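Local coordinates for VWFA domain-containing protein (PDB 3IBS), which is of unknown function but carries a magnesium-binding von Willebrand factor type A domain, here cut from a longer membrane protein named BatB, at residues Lys38-Ile41 / Ser42-Asp46; Met77-Glu80 / Ser81-Pro84; Arg194-Asn197 / Ser198-Gln202. All blocks are in the same frame, centred on the assembly; numbering follows the deposited sequence. Where two conformers were deposited one is given.

Interaction 1 (Lys38-Ile41 / Ser42-Asp46); sequences KRLI and SRLVD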
ATOM      1  N   LYS A  38      -2.244  15.811 -13.709  1.00 13.00           N
ATOM      2  CA  LYS A  38      -1.718  16.218 -15.009  1.00 13.74           C
ATOM      3  C   LYS A  38      -2.725  15.982 -16.135  1.00 13.32           C
ATOM      4  O   LYS A  38      -2.942  16.836 -16.993  1.00 13.77           O
ATOM      5  CB  LYS A  38      -0.367  15.518 -15.284  1.00 13.27           C
ATOM      6  CG  LYS A  38       0.738  16.062 -14.398  1.00 15.63           C
ATOM      7  CD  LYS A  38       1.935  15.137 -14.253  1.00 19.16           C
ATOM      8  CE  LYS A  38       2.725  14.972 -15.526  1.00 17.80           C
ATOM      9  NZ  LYS A  38       4.064  14.440 -15.156  1.00 18.26           N
ATOM     10  N   ARG A  39      -3.384  14.833 -16.095  1.00 13.71           N
ATOM     11  CA  ARG A  39      -4.376  14.505 -17.096  1.00 14.04           C
ATOM     12  C   ARG A  39      -5.558  15.461 -17.039  1.00 14.42           C
ATOM     13  O   ARG A  39      -6.074  15.854 -18.093  1.00 15.19           O
ATOM     14  CB  ARG A  39      -4.822  13.046 -16.938  1.00 13.96           C
ATOM     15  CG  ARG A  39      -3.673  12.095 -17.278  1.00 14.37           C
ATOM     16  CD  ARG A  39      -4.111  10.656 -17.137  1.00 14.25           C
ATOM     17  NE  ARG A  39      -2.996   9.782 -17.451  1.00 15.02           N
ATOM     18  CZ  ARG A  39      -3.061   8.459 -17.466  1.00 14.51           C
ATOM     19  NH1 ARG A  39      -4.200   7.834 -17.165  1.00 13.58           N
ATOM     20  NH2 ARG A  39      -1.976   7.774 -17.768  1.00 14.70           N
ATOM     21  N   LEU A  40      -5.956  15.859 -15.825  1.00 13.81           N
ATOM     22  CA  LEU A  40      -7.017  16.849 -15.639  1.00 14.62           C
ATOM     23  C   LEU A  40      -6.595  18.218 -16.196  1.00 13.75           C
ATOM     24  O   LEU A  40      -7.394  18.899 -16.840  1.00 12.33           O
ATOM     25  CB  LEU A  40      -7.379  17.005 -14.151  1.00 15.42           C
ATOM     26  CG  LEU A  40      -8.506  17.991 -13.760  1.00 18.45           C
ATOM     27  CD1 LEU A  40      -9.142  17.553 -12.426  1.00 20.07           C
ATOM     28  CD2 LEU A  40      -8.039  19.446 -13.652  1.00 19.17           C
ATOM     29  N   ILE A  41      -5.350  18.620 -15.915  1.00 12.77           N
ATOM     30  CA  ILE A  41      -4.848  19.914 -16.393  1.00 12.76           C
ATOM     31  C   ILE A  41      -4.802  19.973 -17.929  1.00 12.44           C
ATOM     32  O   ILE A  41      -5.153  20.977 -18.542  1.00 12.45           O
ATOM     33  CB  ILE A  41      -3.459  20.225 -15.818  1.00 12.06           C
ATOM     34  CG1 ILE A  41      -3.554  20.454 -14.290  1.00 12.87           C
ATOM     35  CG2 ILE A  41      -2.844  21.469 -16.522  1.00 13.14           C
ATOM     36  CD1 ILE A  41      -2.201  20.274 -13.579  1.00  8.85           C
ATOM     37  N   SER A  42      -4.340  18.885 -18.527  1.00 12.90           N
ATOM     38  CA  SER A  42      -4.294  18.771 -19.974  1.00 13.83           C
ATOM     39  C   SER A  42      -5.689  18.990 -20.559  1.00 13.20           C
ATOM     40  O   SER A  42      -5.838  19.722 -21.529  1.00 13.47           O
ATOM     41  CB  SER A  42      -3.700  17.422 -20.399  1.00 13.70           C
ATOM     42  OG  SER A  42      -3.639  17.347 -21.811  1.00 16.03           O
ATOM     43  N   ARG A  43      -6.711  18.417 -19.937  1.00 12.89           N
ATOM     44  CA  ARG A  43      -8.081  18.580 -20.441  1.00 13.37           C
ATOM     45  C   ARG A  43      -8.643  19.983 -20.145  1.00 13.58           C
ATOM     46  O   ARG A  43      -9.395  20.538 -20.943  1.00 13.49           O
ATOM     47  CB  ARG A  43      -9.003  17.460 -19.896  1.00 13.73           C
ATOM     48  CG  ARG A  43      -8.671  16.073 -20.473  1.00 13.94           C
ATOM     49  CD  ARG A  43      -9.198  14.895 -19.615  1.00 15.11           C
ATOM     50  NE  ARG A  43      -9.052  13.623 -20.334  1.00 16.78           N
ATOM     51  CZ  ARG A  43      -7.905  12.961 -20.494  1.00 19.58           C
ATOM     52  NH1 ARG A  43      -6.766  13.434 -19.975  1.00 20.03           N
ATOM     53  NH2 ARG A  43      -7.889  11.809 -21.167  1.00 18.84           N
ATOM     54  N   LEU A  44      -8.249  20.557 -19.010  1.00 13.38           N
ATOM     55  CA  LEU A  44      -8.565  21.928 -18.691  1.00 14.03           C
ATOM     56  C   LEU A  44      -8.026  22.868 -19.802  1.00 14.03           C
ATOM     57  O   LEU A  44      -8.752  23.724 -20.311  1.00 14.08           O
ATOM     58  CB  LEU A  44      -7.977  22.279 -17.314  1.00 14.59           C
ATOM     59  CG  LEU A  44      -8.223  23.664 -16.706  1.00 17.38           C
ATOM     60  CD1 LEU A  44      -8.023  23.635 -15.163  1.00 17.35           C
ATOM     61  CD2 LEU A  44      -7.330  24.720 -17.375  1.00 19.06           C
ATOM     62  N   VAL A  45      -6.767  22.682 -20.188  1.00 13.66           N
ATOM     63  CA  VAL A  45      -6.139  23.511 -21.242  1.00 13.31           C
ATOM     64  C   VAL A  45      -6.845  23.367 -22.613  1.00 14.15           C
ATOM     65  O   VAL A  45      -7.014  24.363 -23.333  1.00 13.40           O
ATOM     66  CB  VAL A  45      -4.609  23.204 -21.360  1.00 13.80           C
ATOM     67  CG1 VAL A  45      -3.955  23.935 -22.538  1.00 13.17           C
ATOM     68  CG2 VAL A  45      -3.896  23.575 -20.084  1.00 12.30           C
ATOM     69  N   ASP A  46      -7.276  22.147 -22.958  1.00 14.96           N
ATOM     70  CA  ASP A  46      -8.044  21.909 -24.190  1.00 16.42           C
ATOM     71  C   ASP A  46      -9.336  22.710 -24.226  1.00 17.32           C
ATOM     72  O   ASP A  46      -9.850  22.969 -25.296  1.00 17.49           O
ATOM     73  CB  ASP A  46      -8.417  20.431 -24.353  1.00 16.62           C
ATOM     74  CG  ASP A  46      -7.219  19.543 -24.652  1.00 18.59           C
ATOM     75  OD1 ASP A  46      -6.191  20.051 -25.119  1.00 19.65           O
ATOM     76  OD2 ASP A  46      -7.320  18.323 -24.421  1.00 21.53           O
TER

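Interaction 2 (Met77-Glu80 / Ser81-Pro84); sequences MFLE and SISP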
HETATM    1  N   MSE A  77       3.393  20.377 -23.139  0.50 20.92           N
HETATM    2  CA  MSE A  77       4.692  19.713 -23.055  0.50 21.96           C
HETATM    3  C   MSE A  77       5.472  20.078 -21.769  0.50 21.14           C
HETATM    4  O   MSE A  77       6.286  19.285 -21.299  0.50 20.58           O
HETATM    5  CB  MSE A  77       5.509  19.901 -24.342  0.50 22.90           C
HETATM    6  CG  MSE A  77       6.298  21.163 -24.425  0.50 28.51           C
HETATM    7 SE   MSE A  77       8.062  20.956 -23.632  0.50 44.49          SE
HETATM    8  CE  MSE A  77       8.992  22.344 -24.658  0.50 38.86           C
ATOM      9  N   PHE A  78       5.202  21.257 -21.199  1.00 20.22           N
ATOM     10  CA  PHE A  78       5.740  21.625 -19.869  1.00 20.39           C
ATOM     11  C   PHE A  78       5.099  20.795 -18.744  1.00 20.66           C
ATOM     12  O   PHE A  78       5.712  20.503 -17.720  1.00 19.88           O
ATOM     13  CB  PHE A  78       5.529  23.123 -19.601  1.00 19.96           C
ATOM     14  CG  PHE A  78       6.630  23.994 -20.175  1.00 20.98           C
ATOM     15  CD1 PHE A  78       6.894  24.013 -21.550  1.00 21.15           C
ATOM     16  CD2 PHE A  78       7.410  24.781 -19.344  1.00 20.91           C
ATOM     17  CE1 PHE A  78       7.925  24.816 -22.092  1.00 17.66           C
ATOM     18  CE2 PHE A  78       8.432  25.573 -19.876  1.00 20.84           C
ATOM     19  CZ  PHE A  78       8.693  25.571 -21.252  1.00 19.18           C
ATOM     20  N   LEU A  79       3.855  20.414 -18.973  1.00 21.26           N
ATOM     21  CA  LEU A  79       3.106  19.581 -18.053  1.00 22.53           C
ATOM     22  C   LEU A  79       3.774  18.224 -17.935  1.00 22.78           C
ATOM     23  O   LEU A  79       3.991  17.728 -16.837  1.00 22.45           O
ATOM     24  CB  LEU A  79       1.676  19.428 -18.585  1.00 22.07           C
ATOM     25  CG  LEU A  79       0.581  18.770 -17.778  1.00 22.72           C
ATOM     26  CD1 LEU A  79       0.435  19.415 -16.402  1.00 20.54           C
ATOM     27  CD2 LEU A  79      -0.713  18.849 -18.569  1.00 21.19           C
ATOM     28  N   GLU A  80       4.142  17.650 -19.081  1.00 23.93           N
ATOM     29  CA  GLU A  80       4.704  16.299 -19.133  1.00 24.83           C
ATOM     30  C   GLU A  80       6.000  16.135 -18.326  1.00 24.14           C
ATOM     31  O   GLU A  80       6.267  15.061 -17.770  1.00 24.00           O
ATOM     32  CB  GLU A  80       4.866  15.848 -20.606  1.00 25.76           C
ATOM     33  CG  GLU A  80       6.006  14.859 -20.894  1.00 29.77           C
ATOM     34  CD  GLU A  80       7.387  15.540 -21.005  1.00 36.35           C
ATOM     35  OE1 GLU A  80       7.487  16.674 -21.561  1.00 37.87           O
ATOM     36  OE2 GLU A  80       8.379  14.927 -20.534  1.00 38.63           O
ATOM     37  N   SER A  81       6.803  17.191 -18.250  1.00 23.54           N
ATOM     38  CA  SER A  81       8.087  17.112 -17.552  1.00 22.73           C
ATOM     39  C   SER A  81       7.963  17.220 -16.008  1.00 21.99           C
ATOM     40  O   SER A  81       8.949  17.046 -15.284  1.00 22.53           O
ATOM     41  CB  SER A  81       9.043  18.177 -18.106  1.00 23.28           C
ATOM     42  OG  SER A  81       8.791  19.447 -17.502  1.00 26.31           O
ATOM     43  N   ILE A  82       6.758  17.497 -15.508  1.00 20.01           N
ATOM     44  CA  ILE A  82       6.541  17.660 -14.072  1.00 18.73           C
ATOM     45  C   ILE A  82       6.671  16.337 -13.290  1.00 18.51           C
ATOM     46  O   ILE A  82       6.028  15.349 -13.623  1.00 17.58           O
ATOM     47  CB  ILE A  82       5.173  18.350 -13.775  1.00 18.58           C
ATOM     48  CG1 ILE A  82       5.192  19.794 -14.319  1.00 17.56           C
ATOM     49  CG2 ILE A  82       4.860  18.321 -12.263  1.00 17.17           C
ATOM     50  CD1 ILE A  82       3.876  20.526 -14.257  1.00 16.11           C
ATOM     51  N   SER A  83       7.533  16.333 -12.274  1.00 18.43           N
ATOM     52  CA  SER A  83       7.630  15.216 -11.324  1.00 18.39           C
ATOM     53  C   SER A  83       8.184  15.747  -9.994  1.00 18.19           C
ATOM     54  O   SER A  83       8.743  16.843  -9.965  1.00 18.53           O
ATOM     55  CB  SER A  83       8.520  14.106 -11.890  1.00 18.44           C
ATOM     56  OG  SER A  83       9.881  14.463 -11.786  1.00 18.78           O
ATOM     57  N   PRO A  84       8.038  14.980  -8.888  1.00 18.14           N
ATOM     58  CA  PRO A  84       8.478  15.433  -7.564  1.00 17.25           C
ATOM     59  C   PRO A  84       9.964  15.802  -7.473  1.00 17.38           C
ATOM     60  O   PRO A  84      10.338  16.621  -6.646  1.00 16.53           O
ATOM     61  CB  PRO A  84       8.181  14.216  -6.669  1.00 17.41           C
ATOM     62  CG  PRO A  84       6.995  13.583  -7.338  1.00 18.58           C
ATOM     63  CD  PRO A  84       7.341  13.677  -8.805  1.00 17.74           C
TER

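Interaction 3 (Arg194-Asn197 / Ser198-Gln202); sequences RVDN and SNSAQ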
ATOM      1  N   ARG A 194     -13.615  17.637  -5.042  1.00 15.43           N
ATOM      2  CA  ARG A 194     -12.785  16.476  -4.844  1.00 16.13           C
ATOM      3  C   ARG A 194     -12.545  15.789  -6.178  1.00 16.18           C
ATOM      4  O   ARG A 194     -13.463  15.579  -6.978  1.00 15.37           O
ATOM      5  CB  ARG A 194     -13.416  15.493  -3.853  1.00 16.11           C
ATOM      6  CG  ARG A 194     -12.460  14.372  -3.412  1.00 17.79           C
ATOM      7  CD  ARG A 194     -13.199  13.357  -2.577  1.00 22.62           C
ATOM      8  NE  ARG A 194     -12.384  12.194  -2.223  1.00 26.96           N
ATOM      9  CZ  ARG A 194     -12.568  10.960  -2.702  1.00 29.23           C
ATOM     10  NH1 ARG A 194     -13.522  10.716  -3.603  1.00 30.65           N
ATOM     11  NH2 ARG A 194     -11.783   9.964  -2.299  1.00 27.27           N
ATOM     12  N   VAL A 195     -11.297  15.431  -6.412  1.00 16.60           N
ATOM     13  CA  VAL A 195     -10.958  14.727  -7.617  1.00 17.80           C
ATOM     14  C   VAL A 195     -11.135  13.228  -7.290  1.00 19.47           C
ATOM     15  O   VAL A 195     -10.630  12.753  -6.282  1.00 20.16           O
ATOM     16  CB  VAL A 195      -9.522  15.059  -8.072  1.00 17.62           C
ATOM     17  CG1 VAL A 195      -9.106  14.204  -9.267  1.00 17.87           C
ATOM     18  CG2 VAL A 195      -9.388  16.555  -8.415  1.00 15.87           C
ATOM     19  N   ASP A 196     -11.913  12.525  -8.101  1.00 20.75           N
ATOM     20  CA  ASP A 196     -11.959  11.054  -8.056  1.00 22.37           C
ATOM     21  C   ASP A 196     -11.628  10.488  -9.454  1.00 22.77           C
ATOM     22  O   ASP A 196     -11.018  11.179 -10.265  1.00 22.71           O
ATOM     23  CB  ASP A 196     -13.315  10.567  -7.534  1.00 22.62           C
ATOM     24  CG  ASP A 196     -14.483  11.048  -8.384  1.00 24.46           C
ATOM     25  OD1 ASP A 196     -14.286  11.361  -9.585  1.00 24.88           O
ATOM     26  OD2 ASP A 196     -15.610  11.110  -7.844  1.00 26.79           O
ATOM     27  N   ASN A 197     -12.029   9.252  -9.745  1.00 23.92           N
ATOM     28  CA  ASN A 197     -11.644   8.624 -11.014  1.00 24.71           C
ATOM     29  C   ASN A 197     -12.417   9.086 -12.255  1.00 25.33           C
ATOM     30  O   ASN A 197     -11.977   8.871 -13.384  1.00 25.79           O
ATOM     31  CB  ASN A 197     -11.630   7.099 -10.885  1.00 24.88           C
ATOM     32  CG  ASN A 197     -10.499   6.608  -9.995  1.00 25.12           C
ATOM     33  OD1 ASN A 197      -9.342   7.014 -10.157  1.00 22.93           O
ATOM     34  ND2 ASN A 197     -10.828   5.739  -9.040  1.00 24.26           N
ATOM     35  N   SER A 198     -13.551   9.746 -12.046  1.00 26.06           N
ATOM     36  CA  SER A 198     -14.338  10.280 -13.153  1.00 26.40           C
ATOM     37  C   SER A 198     -13.757  11.616 -13.647  1.00 26.75           C
ATOM     38  O   SER A 198     -12.754  12.128 -13.104  1.00 26.75           O
ATOM     39  CB  SER A 198     -15.790  10.465 -12.712  1.00 26.57           C
ATOM     40  OG  SER A 198     -15.906  11.560 -11.808  1.00 27.90           O
ATOM     41  N   ASN A 199     -14.414  12.186 -14.652  1.00 26.59           N
ATOM     42  CA  ASN A 199     -14.046  13.482 -15.218  1.00 26.92           C
ATOM     43  C   ASN A 199     -14.766  14.637 -14.507  1.00 26.61           C
ATOM     44  O   ASN A 199     -14.721  15.791 -14.968  1.00 26.43           O
ATOM     45  CB  ASN A 199     -14.368  13.497 -16.725  1.00 27.23           C
ATOM     46  CG  ASN A 199     -15.829  13.145 -17.021  1.00 28.99           C
ATOM     47  OD1 ASN A 199     -16.641  12.972 -16.106  1.00 30.21           O
ATOM     48  ND2 ASN A 199     -16.166  13.027 -18.309  1.00 29.23           N
ATOM     49  N   SER A 200     -15.425  14.321 -13.390  1.00 25.96           N
ATOM     50  CA  SER A 200     -16.276  15.284 -12.684  1.00 25.88           C
ATOM     51  C   SER A 200     -15.551  16.555 -12.232  1.00 25.27           C
ATOM     52  O   SER A 200     -16.064  17.664 -12.406  1.00 25.12           O
ATOM     53  CB  SER A 200     -16.990  14.627 -11.490  1.00 25.94           C
ATOM     54  OG  SER A 200     -16.068  14.296 -10.460  1.00 26.86           O
ATOM     55  N   ALA A 201     -14.364  16.404 -11.652  1.00 24.59           N
ATOM     56  CA  ALA A 201     -13.619  17.563 -11.177  1.00 23.76           C
ATOM     57  C   ALA A 201     -13.206  18.485 -12.337  1.00 24.22           C
ATOM     58  O   ALA A 201     -13.332  19.714 -12.244  1.00 23.90           O
ATOM     59  CB  ALA A 201     -12.400  17.111 -10.375  1.00 23.39           C
ATOM     60  N   GLN A 202     -12.718  17.889 -13.423  1.00 24.29           N
ATOM     61  CA  GLN A 202     -12.260  18.659 -14.577  1.00 25.02           C
ATOM     62  C   GLN A 202     -13.404  19.485 -15.156  1.00 25.06           C
ATOM     63  O   GLN A 202     -13.224  20.652 -15.509  1.00 25.34           O
ATOM     64  CB  GLN A 202     -11.660  17.754 -15.661  1.00 24.61           C
ATOM     65  CG  GLN A 202     -11.171  18.523 -16.915  1.00 24.94           C
ATOM     66  CD  GLN A 202     -12.212  18.549 -18.020  1.00 23.66           C
ATOM     67  OE1 GLN A 202     -12.773  17.514 -18.356  1.00 24.88           O
ATOM     68  NE2 GLN A 202     -12.466  19.726 -18.594  1.00 23.13           N
TER
HETATM   69  O   HOH W   1     -13.151  13.827 -10.636  1.00 21.15           O

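Interaction 1 (Lys38-Ile41 / Ser42-Asp46)
R43 N bonds back to R39 O and V45 N to I41 O, two links in the regular i to i+4 ladder of one continuous helix, with S42 N to K38 O at 2.9 Å and L44 N to L40 O completing the turn. R39 O carries a second load. R43 has CG anti to its own carbonyl carbon (chi1 -69°) and an extended chain to NE; the turn at the last torsion (chi4 76°) then swings the guanidinium back along the helix surface. There NH1 donates to R39 O at 3.1 Å, with an N-H...O angle of 159°. The oxygen lies at the guanidinium edge, in its plane, but NH1 itself stands above the carbonyl plane, on the face opposite the one used by R43 N. NH1 also sits 3.6 Å from R39 CB, so the guanidinium is held against the start of the R39 side chain, while the R39 chain runs straight away from it.

The buried side has methyl contacts instead. I41 CG2 is 4.3 Å from V45 CG2, and L40 CD2 reaches L44 CD1 at 4.5 Å, both loose touches one turn apart. I41 leans on strands 13-19 and 113-119, L44 on I116 of the latter, while L40 meets A201 and Q202 of helix 200-214. Outside the helix, the amine of K38 bonds to I82 O. Exposed arginines on one flank and branched aliphatics on the other make this an amphipathic helix, the connection between strands 13-19 and 52-58 in a beta-alpha-beta unit of the Rossmann-like vWA fold.

Interaction 2 (Met77-Glu80 / Ser81-Pro84)
I82 has CG1 anti to its carbonyl carbon (chi1 -65°) and an extended chain beyond it, and this carries the side chain back under the last turn of helix 72-80. CG1 lies 3.5 Å from F78 O, and CD1 goes on to meet L79 CD1 at 4.2 Å, methyl against methyl. S81 has its OG between the backbone N and the carbonyl carbon, which leaves the hydroxyl oxygen 3.3 Å from F78 O. Q65 NE2, from the neighbouring strand 62-69, bonds firmly to F78 O and weakly to S81 OG, so one amide group serves both oxygens.

The firm polar link between the two segments is made by the backbone: I82 N donates to L79 O at 3.1 Å, with an N-H...O angle of 161°. The amide stands well above the L79 carbonyl plane, 51° out of it. This is an i to i+3 bond, a tighter turn than the i to i+4 spacing of a regular alpha-helix, and it comes where the chain changes course: I82 has an extended backbone and leads off into the loop before helix 94-102. The segment thus closes helix 72-80 of the alpha/beta vWA fold, and I82 rests on M55 and V57 of strand 52-58, its side chain about 11 Å from that of S21, a magnesium ligand.

L79 lies on the inner side as well, packed against K38, I41 and S42 of helix 33-46 and, like I82, against M55. F78 takes another direction, its ring touching L66 of strand 62-69. E80 is on the exposed side, where its carboxylate comes near S81 N without bonding to it; the exact placing of that group is doubtful.

Interaction 3 (Arg194-Asn197 / Ser198-Gln202)
D196 comes just after V195 of strand 191-195, the last parallel strand at one border of the vWA sheet, and its side chain helps turn the chain into helix 200-214. From CB, the chi1 of 59° places CG between the backbone N and the carbonyl carbon, so the carboxylate folds forward over the turn; CG comes 3.7 Å from S198 OG. At the tip, OD1 takes two bonds from one residue. S198 OG donates to it at 2.8 Å from the syn side, close to the carboxylate plane, and S198 N donates at 3.0 Å from above that plane with a bent N-H...O angle of 144°. OD2 is farther off, 4.0 Å from the same hydroxyl.

S198 OG accepts as well as gives: S200 N points to it, closing an ST turn just ahead of the helix, and S200 OG donates to it too. Carboxylate, hydroxyl and first-turn amide thus form a chain of hydrogen bonds from strand end to helix start, and the helix N-terminus nearby would probably favour the negative charge of D196. N197 turns its side chain the other way, OD1 accepting from Q30 N.

Beneath the polar loop, A201 CB packs on V195 CG2 at 3.6 Å, with L40 of helix 33-46 against the same alanine. V195 also pairs through its backbone with G146 of strand 140-147. A water bridges the two limbs of the turn: it accepts from D196 N and from A201 N, the latter at 3.0 Å.

Overall arrangement
Interaction 1 lies on the middle helix of the three regions and touches both of the others, which stay about 11 Å apart at their nearest atoms. Towards 77-84 the connection mixes polar and apolar contact, a lysine amine reaching the backbone of the 81-84 segment and L79 laid on the helix. Towards 194-202 it is packing alone, L40 and R43 against A201 and Q202. All three combine buried and exposed residues, but the chemistry follows the local structure: repeated backbone bonds within the helix in interaction 1, a single tight turn at a helix end in interaction 2, and side-chain and water bonds between strand and helix in interaction 3.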